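Local coordinates for probable dipeptidase (Pseudomonas aeruginosa, PDB 3B40), which probably acts as a metal-dependent dipeptidase of the membrane dipeptidase (M19) family, hydrolysing dipeptides, at residues F87-Q95 and M137-D145; P331-V339 and G363-D371. The protein carries 11 engineered substitutions. All coordinates share one frame; numbering follows the deposited sequence.

Contact 1 (F87-Q95 and M137-D145). With CA (calcium ion), chain F.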
loop_
_atom_site.group_PDB
_atom_site.type_symbol
_atom_site.label_atom_id
_atom_site.label_comp_id
_atom_site.label_asym_id
_atom_site.label_seq_id
_atom_site.Cartn_x
_atom_site.Cartn_y
_atom_site.Cartn_z
ATOM N N PHE A 87 -10.406 -12.530 -17.530
ATOM C CA PHE A 87 -10.208 -11.754 -16.302
ATOM C C PHE A 87 -9.158 -10.656 -16.450
ATOM O O PHE A 87 -9.240 -9.628 -15.771
ATOM C CB PHE A 87 -9.811 -12.693 -15.157
ATOM C CG PHE A 87 -10.978 -13.277 -14.420
ATOM C CD1 PHE A 87 -11.071 -13.146 -13.044
ATOM C CD2 PHE A 87 -11.996 -13.930 -15.103
ATOM C CE1 PHE A 87 -12.150 -13.679 -12.350
ATOM C CE2 PHE A 87 -13.078 -14.472 -14.425
ATOM C CZ PHE A 87 -13.161 -14.342 -13.044
ATOM N N VAL A 88 -8.169 -10.871 -17.324
ATOM C CA VAL A 88 -7.148 -9.845 -17.584
ATOM C C VAL A 88 -7.791 -8.581 -18.142
ATOM O O VAL A 88 -7.445 -7.474 -17.727
ATOM C CB VAL A 88 -6.005 -10.333 -18.523
ATOM C CG1 VAL A 88 -4.895 -9.275 -18.618
ATOM C CG2 VAL A 88 -5.415 -11.657 -18.021
ATOM N N ASP A 89 -8.730 -8.739 -19.072
ATOM C CA ASP A 89 -9.386 -7.580 -19.663
ATOM C C ASP A 89 -10.269 -6.865 -18.643
ATOM O O ASP A 89 -10.379 -5.641 -18.656
ATOM C CB ASP A 89 -10.198 -7.954 -20.901
ATOM C CG ASP A 89 -10.710 -6.728 -21.634
ATOM O OD1 ASP A 89 -9.868 -5.933 -22.148
ATOM O OD2 ASP A 89 -11.953 -6.544 -21.671
ATOM N N GLU A 90 -10.888 -7.628 -17.757
ATOM C CA GLU A 90 -11.672 -7.035 -16.669
ATOM C C GLU A 90 -10.798 -6.184 -15.752
ATOM O O GLU A 90 -11.178 -5.082 -15.367
ATOM C CB GLU A 90 -12.364 -8.112 -15.845
ATOM C CG GLU A 90 -13.475 -7.544 -14.968
ATOM C CD GLU A 90 -14.624 -6.969 -15.800
ATOM O OE1 GLU A 90 -14.979 -7.602 -16.823
ATOM O OE2 GLU A 90 -15.150 -5.883 -15.447
ATOM N N ALA A 91 -9.628 -6.718 -15.403
ATOM C CA ALA A 91 -8.657 -6.026 -14.575
ATOM C C ALA A 91 -8.238 -4.714 -15.252
ATOM O O ALA A 91 -8.043 -3.709 -14.576
ATOM C CB ALA A 91 -7.446 -6.939 -14.279
ATOM N N ARG A 92 -8.161 -4.720 -16.587
ATOM C CA ARG A 92 -7.890 -3.497 -17.382
ATOM C C ARG A 92 -9.022 -2.467 -17.306
ATOM O O ARG A 92 -8.784 -1.261 -17.229
ATOM C CB ARG A 92 -7.627 -3.837 -18.837
ATOM C CG ARG A 92 -6.322 -4.564 -19.091
ATOM C CD ARG A 92 -5.984 -4.587 -20.602
ATOM N NE ARG A 92 -4.812 -5.432 -20.807
ATOM C CZ ARG A 92 -4.816 -6.601 -21.445
ATOM N NH1 ARG A 92 -5.936 -7.059 -22.020
ATOM N NH2 ARG A 92 -3.684 -7.286 -21.537
ATOM N N HIS A 93 -10.257 -2.949 -17.322
ATOM C CA HIS A 93 -11.415 -2.092 -17.060
ATOM C C HIS A 93 -11.385 -1.446 -15.665
ATOM O O HIS A 93 -11.730 -0.290 -15.531
ATOM C CB HIS A 93 -12.702 -2.883 -17.244
ATOM C CG HIS A 93 -12.943 -3.315 -18.658
ATOM N ND1 HIS A 93 -13.882 -4.269 -18.995
ATOM C CD2 HIS A 93 -12.359 -2.933 -19.819
ATOM C CE1 HIS A 93 -13.868 -4.451 -20.303
ATOM N NE2 HIS A 93 -12.951 -3.654 -20.827
ATOM N N GLN A 94 -10.957 -2.191 -14.651
ATOM C CA GLN A 94 -10.775 -1.667 -13.284
ATOM C C GLN A 94 -9.737 -0.515 -13.286
ATOM O O GLN A 94 -9.947 0.511 -12.624
ATOM C CB GLN A 94 -10.345 -2.774 -12.308
ATOM C CG GLN A 94 -11.343 -3.937 -12.122
ATOM C CD GLN A 94 -10.712 -5.249 -11.603
ATOM O OE1 GLN A 94 -9.715 -5.249 -10.867
ATOM N NE2 GLN A 94 -11.310 -6.382 -11.992
ATOM N N GLN A 95 -8.645 -0.671 -14.051
ATOM C CA GLN A 95 -7.609 0.379 -14.167
ATOM C C GLN A 95 -8.173 1.604 -14.862
ATOM O O GLN A 95 -7.939 2.732 -14.427
ATOM C CB GLN A 95 -6.395 -0.076 -14.973
ATOM C CG GLN A 95 -5.578 -1.240 -14.434
ATOM C CD GLN A 95 -4.380 -1.495 -15.330
ATOM O OE1 GLN A 95 -4.533 -1.754 -16.538
ATOM N NE2 GLN A 95 -3.185 -1.428 -14.758
ATOM N N MET A 137 0.389 3.057 -9.618
ATOM C CA MET A 137 -0.154 1.890 -10.292
ATOM C C MET A 137 0.361 0.730 -9.463
ATOM O O MET A 137 1.533 0.729 -9.070
ATOM C CB MET A 137 0.375 1.828 -11.748
ATOM C CG MET A 137 -0.146 0.673 -12.592
ATOM S SD MET A 137 -0.190 0.921 -14.394
ATOM C CE MET A 137 1.508 0.746 -14.775
ATOM N N LEU A 138 -0.502 -0.231 -9.152
ATOM C CA LEU A 138 -0.065 -1.397 -8.409
ATOM C C LEU A 138 -0.616 -2.612 -9.116
ATOM O O LEU A 138 -1.804 -2.645 -9.443
ATOM C CB LEU A 138 -0.514 -1.327 -6.929
ATOM C CG LEU A 138 -0.096 -2.427 -5.938
ATOM C CD1 LEU A 138 1.396 -2.379 -5.645
ATOM C CD2 LEU A 138 -0.864 -2.263 -4.617
ATOM N N ASN A 139 0.274 -3.568 -9.391
ATOM C CA ASN A 139 -0.042 -4.892 -9.973
ATOM C C ASN A 139 0.204 -4.976 -11.490
ATOM O O ASN A 139 -0.480 -4.306 -12.284
ATOM C CB ASN A 139 -1.472 -5.304 -9.668
ATOM C CG ASN A 139 -1.705 -6.802 -9.818
ATOM O OD1 ASN A 139 -0.764 -7.595 -9.941
ATOM N ND2 ASN A 139 -2.965 -7.193 -9.746
ATOM N N ALA A 140 1.172 -5.797 -11.896
ATOM C CA ALA A 140 1.463 -5.976 -13.332
ATOM C C ALA A 140 0.451 -6.881 -14.058
ATOM O O ALA A 140 0.453 -6.941 -15.287
ATOM C CB ALA A 140 2.874 -6.526 -13.512
ATOM N N TYR A 141 -0.395 -7.590 -13.298
ATOM C CA TYR A 141 -1.401 -8.494 -13.877
ATOM C C TYR A 141 -2.209 -7.905 -15.066
ATOM O O TYR A 141 -2.270 -8.522 -16.126
ATOM C CB TYR A 141 -2.314 -9.063 -12.786
ATOM C CG TYR A 141 -3.453 -9.906 -13.331
ATOM C CD1 TYR A 141 -3.243 -11.251 -13.691
ATOM C CD2 TYR A 141 -4.746 -9.366 -13.489
ATOM C CE1 TYR A 141 -4.280 -12.034 -14.197
ATOM C CE2 TYR A 141 -5.792 -10.155 -14.010
ATOM C CZ TYR A 141 -5.545 -11.479 -14.351
ATOM O OH TYR A 141 -6.564 -12.256 -14.850
ATOM N N PRO A 142 -2.812 -6.704 -14.922
ATOM C CA PRO A 142 -3.571 -6.196 -16.079
ATOM C C PRO A 142 -2.763 -5.944 -17.365
ATOM O O PRO A 142 -3.357 -5.833 -18.451
ATOM C CB PRO A 142 -4.113 -4.866 -15.581
ATOM C CG PRO A 142 -4.054 -4.936 -14.082
ATOM C CD PRO A 142 -2.882 -5.785 -13.769
ATOM N N LEU A 143 -1.433 -5.863 -17.264
ATOM C CA LEU A 143 -0.622 -5.399 -18.391
ATOM C C LEU A 143 -0.222 -6.498 -19.388
ATOM O O LEU A 143 0.285 -6.177 -20.462
ATOM C CB LEU A 143 0.637 -4.649 -17.919
ATOM C CG LEU A 143 0.602 -3.556 -16.841
ATOM C CD1 LEU A 143 2.002 -2.942 -16.684
ATOM C CD2 LEU A 143 -0.437 -2.500 -17.203
ATOM N N GLY A 144 -0.409 -7.771 -19.043
ATOM C CA GLY A 144 -0.034 -8.854 -19.969
ATOM C C GLY A 144 1.469 -8.853 -20.212
ATOM O O GLY A 144 2.232 -8.549 -19.293
ATOM N N ASP A 145 1.897 -9.160 -21.439
ATOM C CA ASP A 145 3.329 -9.205 -21.791
ATOM C C ASP A 145 3.827 -7.921 -22.438
ATOM O O ASP A 145 4.926 -7.891 -23.001
ATOM C CB ASP A 145 3.635 -10.353 -22.760
ATOM C CG ASP A 145 3.318 -11.735 -22.189
ATOM O OD1 ASP A 145 3.422 -11.921 -20.954
ATOM O OD2 ASP A 145 2.966 -12.642 -22.994
HETATM CA CA CA F . -11.720 -4.323 -23.053
HETATM O O HOH W 1 -1.803 -5.450 -21.889
HETATM O O HOH W 2 -2.589 -2.265 -12.011
#
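R92 and P142 mark the closest backbone approach, 5.3 Å between their CA atoms, where the first turns of helix 87-108 pass the loop that leaves strand 131-138. In a TIM-barrel family, this sets an outer helix against the C-terminal end of a barrel strand, whose chain tightens here into a 3-10 turn at 141-143. P142 suits that turn because its ring fixes phi (-62°), and its CB and CG touch Q95 and A91. The Q95 amide lies against it, CD 3.4 Å from P142 CB. A91 contributes a small methyl that lets Y141 come close: the ring edge reaches it with CE2 3.6 Å from A91 CB. Y141 gets there because its CG is anti to the backbone N (chi1 175°), and its OH ends 3.3 Å from F87 CB, while V88 CG2 packs near CZ. The R92 chain, extended from CG to NE, crosses P142, and NE gives P142 O a weak, bent hydrogen bond (2.8 Å, 117° at the hydrogen). V88 CG1 lies over one guanidinium face, toward its rim, and water 1 links NH2 weakly to L143 O. G144 sits nearby at positive phi, which favours glycine, and without a side chain does not crowd NH2. D89 and H93, one helical turn apart, hold a calcium ion. Deeper in, Q95 NE2 donates to water 2 at 2.9 Å, and that water also lies 2.7 Å from L138 O.

Contact 2 (P331-V339 and G363-D371)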
loop_
_atom_site.group_PDB
_atom_site.type_symbol
_atom_site.label_atom_id
_atom_site.label_comp_id
_atom_site.label_asym_id
_atom_site.label_seq_id
_atom_site.Cartn_x
_atom_site.Cartn_y
_atom_site.Cartn_z
ATOM N N PRO A 331 -9.706 -7.591 17.913
ATOM C CA PRO A 331 -9.508 -6.196 18.364
ATOM C C PRO A 331 -8.392 -5.501 17.549
ATOM O O PRO A 331 -7.316 -6.064 17.404
ATOM C CB PRO A 331 -9.085 -6.360 19.835
ATOM C CG PRO A 331 -9.859 -7.624 20.270
ATOM C CD PRO A 331 -9.752 -8.542 19.046
ATOM N N LYS A 332 -8.645 -4.289 17.045
ATOM C CA LYS A 332 -7.664 -3.564 16.197
ATOM C C LYS A 332 -6.430 -3.052 16.937
ATOM O O LYS A 332 -6.553 -2.397 17.990
ATOM C CB LYS A 332 -8.305 -2.323 15.575
ATOM C CG LYS A 332 -8.819 -2.398 14.140
ATOM C CD LYS A 332 -9.437 -1.030 13.797
ATOM C CE LYS A 332 -10.120 -0.996 12.426
ATOM N NZ LYS A 332 -10.357 -2.354 11.850
ATOM N N ALA A 333 -5.255 -3.287 16.333
ATOM C CA ALA A 333 -4.008 -2.597 16.686
ATOM C C ALA A 333 -4.224 -1.094 16.701
ATOM O O ALA A 333 -5.130 -0.590 16.034
ATOM C CB ALA A 333 -2.855 -2.958 15.665
ATOM N N GLY A 334 -3.387 -0.376 17.445
ATOM C CA GLY A 334 -3.563 1.068 17.606
ATOM C C GLY A 334 -2.354 1.880 17.188
ATOM O O GLY A 334 -1.448 1.380 16.532
ATOM N N LEU A 335 -2.340 3.148 17.592
ATOM C CA LEU A 335 -1.228 4.041 17.316
ATOM C C LEU A 335 0.052 3.576 17.993
ATOM O O LEU A 335 1.135 3.830 17.483
ATOM C CB LEU A 335 -1.557 5.498 17.729
ATOM C CG LEU A 335 -2.628 6.218 16.874
ATOM C CD1 LEU A 335 -3.118 7.498 17.540
ATOM C CD2 LEU A 335 -2.170 6.480 15.428
ATOM N N LYS A 336 -0.056 2.878 19.115
ATOM C CA LYS A 336 1.148 2.393 19.790
ATOM C C LYS A 336 1.941 1.491 18.844
ATOM O O LYS A 336 3.137 1.681 18.657
ATOM C CB LYS A 336 0.804 1.612 21.066
ATOM C CG LYS A 336 2.050 0.959 21.751
ATOM C CD LYS A 336 1.669 0.053 22.916
ATOM C CE LYS A 336 2.916 -0.562 23.597
ATOM N NZ LYS A 336 3.706 -1.406 22.608
ATOM N N GLU A 337 1.256 0.514 18.263
ATOM C CA GLU A 337 1.863 -0.459 17.335
ATOM C C GLU A 337 2.373 0.176 16.046
ATOM O O GLU A 337 3.461 -0.140 15.573
ATOM C CB GLU A 337 0.853 -1.550 17.013
ATOM C CG GLU A 337 0.635 -2.526 18.180
ATOM C CD GLU A 337 -0.469 -2.137 19.142
ATOM O OE1 GLU A 337 -1.043 -1.034 19.037
ATOM O OE2 GLU A 337 -0.777 -2.980 20.022
ATOM N N LEU A 338 1.585 1.085 15.483
ATOM C CA LEU A 338 2.029 1.781 14.308
ATOM C C LEU A 338 3.365 2.481 14.568
ATOM O O LEU A 338 4.276 2.392 13.750
ATOM C CB LEU A 338 0.975 2.792 13.822
ATOM C CG LEU A 338 1.445 3.567 12.590
ATOM C CD1 LEU A 338 1.902 2.665 11.423
ATOM C CD2 LEU A 338 0.392 4.588 12.139
ATOM N N VAL A 339 3.482 3.181 15.686
ATOM C CA VAL A 339 4.739 3.909 15.947
ATOM C C VAL A 339 5.888 2.997 16.432
ATOM O O VAL A 339 7.062 3.291 16.191
ATOM C CB VAL A 339 4.499 5.139 16.839
ATOM C CG1 VAL A 339 5.830 5.841 17.231
ATOM C CG2 VAL A 339 3.602 6.106 16.068
ATOM N N GLY A 363 -8.622 -1.905 3.875
ATOM C CA GLY A 363 -8.508 -2.565 5.187
ATOM C C GLY A 363 -7.619 -1.904 6.237
ATOM O O GLY A 363 -7.584 -2.351 7.385
ATOM N N GLY A 364 -6.903 -0.846 5.848
ATOM C CA GLY A 364 -5.988 -0.170 6.736
ATOM C C GLY A 364 -6.672 0.836 7.654
ATOM O O GLY A 364 -7.865 1.125 7.521
ATOM N N GLY A 365 -5.884 1.422 8.542
ATOM C CA GLY A 365 -6.417 2.265 9.603
ATOM C C GLY A 365 -6.169 1.517 10.883
ATOM O O GLY A 365 -6.330 0.288 10.945
ATOM N N VAL A 366 -5.756 2.241 11.913
ATOM C CA VAL A 366 -5.590 1.632 13.239
ATOM C C VAL A 366 -6.504 2.361 14.246
ATOM O O VAL A 366 -7.007 3.463 13.961
ATOM C CB VAL A 366 -4.103 1.684 13.720
ATOM C CG1 VAL A 366 -3.166 0.871 12.781
ATOM C CG2 VAL A 366 -3.624 3.114 13.879
ATOM N N ASP A 367 -6.682 1.776 15.426
ATOM C CA ASP A 367 -7.375 2.467 16.503
ATOM C C ASP A 367 -6.664 3.801 16.755
ATOM O O ASP A 367 -5.487 3.827 17.080
ATOM C CB ASP A 367 -7.397 1.585 17.764
ATOM C CG ASP A 367 -8.216 2.193 18.897
ATOM O OD1 ASP A 367 -9.113 3.013 18.625
ATOM O OD2 ASP A 367 -7.962 1.854 20.078
ATOM N N GLY A 368 -7.384 4.905 16.579
ATOM C CA GLY A 368 -6.834 6.246 16.780
ATOM C C GLY A 368 -6.513 6.940 15.461
ATOM O O GLY A 368 -6.198 8.133 15.437
ATOM N N TRP A 369 -6.596 6.182 14.358
ATOM C CA TRP A 369 -6.368 6.695 12.986
ATOM C C TRP A 369 -7.237 5.939 12.008
ATOM O O TRP A 369 -6.792 4.989 11.389
ATOM C CB TRP A 369 -4.889 6.592 12.581
ATOM C CG TRP A 369 -4.515 7.188 11.224
ATOM C CD1 TRP A 369 -5.081 8.277 10.621
ATOM C CD2 TRP A 369 -3.473 6.733 10.329
ATOM N NE1 TRP A 369 -4.469 8.521 9.398
ATOM C CE2 TRP A 369 -3.468 7.597 9.213
ATOM C CE3 TRP A 369 -2.530 5.676 10.376
ATOM C CZ2 TRP A 369 -2.563 7.449 8.153
ATOM C CZ3 TRP A 369 -1.632 5.539 9.335
ATOM C CH2 TRP A 369 -1.658 6.420 8.224
ATOM N N LYS A 370 -8.467 6.406 11.839
ATOM C CA LYS A 370 -9.464 5.622 11.157
ATOM C C LYS A 370 -9.793 6.180 9.789
ATOM O O LYS A 370 -10.454 5.523 8.986
ATOM C CB LYS A 370 -10.718 5.495 12.020
ATOM C CG LYS A 370 -11.591 6.751 12.098
ATOM C CD LYS A 370 -12.782 6.490 13.008
ATOM C CE LYS A 370 -13.307 7.781 13.591
ATOM N NZ LYS A 370 -14.210 8.493 12.626
ATOM N N ASP A 371 -9.358 7.412 9.549
ATOM C CA ASP A 371 -9.473 8.018 8.228
ATOM C C ASP A 371 -8.504 9.214 8.104
ATOM O O ASP A 371 -7.771 9.538 9.052
ATOM C CB ASP A 371 -10.959 8.356 7.904
ATOM C CG ASP A 371 -11.537 9.439 8.814
ATOM O OD1 ASP A 371 -10.825 10.433 9.121
ATOM O OD2 ASP A 371 -12.706 9.284 9.227
HETATM O O HOH W 3 -8.382 -1.366 9.884
#
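Water 3 joins K332 to the glycine-rich loop: it donates to G363 O and G365 O, each 2.8 Å away, and takes a weak bond from K332 NZ, which a long, largely extended chain brings to it. D367 N donates to A333 O at 2.9 Å, in the carbonyl plane and fairly straight (160°), and D367 O receives a weak bond from L335 N. These two N-H...O bonds make a single beta bridge between G334 and D367, accompanied by a CA-H contact from G334 to D367 O. The bridge lies at the start of helix 335-349, which leads to strand 354-357 of this TIM-barrel family; the 363-371 loop follows that strand. G334 is the N-cap; its N donates to E337 OE1 from above the carboxylate plane (2.9 Å), half a capping box that glycine has no side chain to complete. R272 pairs with the other carboxylate oxygen. V366 to W369 make a type II turn, and G368, with phi 103°, fits its third position and lets L335 CD1 lie close. L335 CD2 packs against V366 CG2 (4.0 Å) and W369 CB (3.9 Å). L338 CG, anti to the backbone N (chi1 179°), carries CD2 obliquely to the indole, 3.6 Å from W369 CE3.

In the fold
The centres of contacts 1 and 2 lie about 17 Å and 15 Å from the centre of the chain, on opposite sides of it, with their own centres 30 Å apart and their nearest atoms about 12 Å apart, so neither touches the other. They follow in series along the chain: the first ties helix 87-108 to the loop after strand 131-138, the second ties the start of helix 335-349 to the loop after strand 354-357. Both therefore involve a loop following a strand of the same parallel sheet. Only contact 1 holds a metal ligand pair, D89 and H93 at a calcium ion; the calcium bound by H14 and D389 and the cadmium bound by E17 and E20 use residues of neither contact.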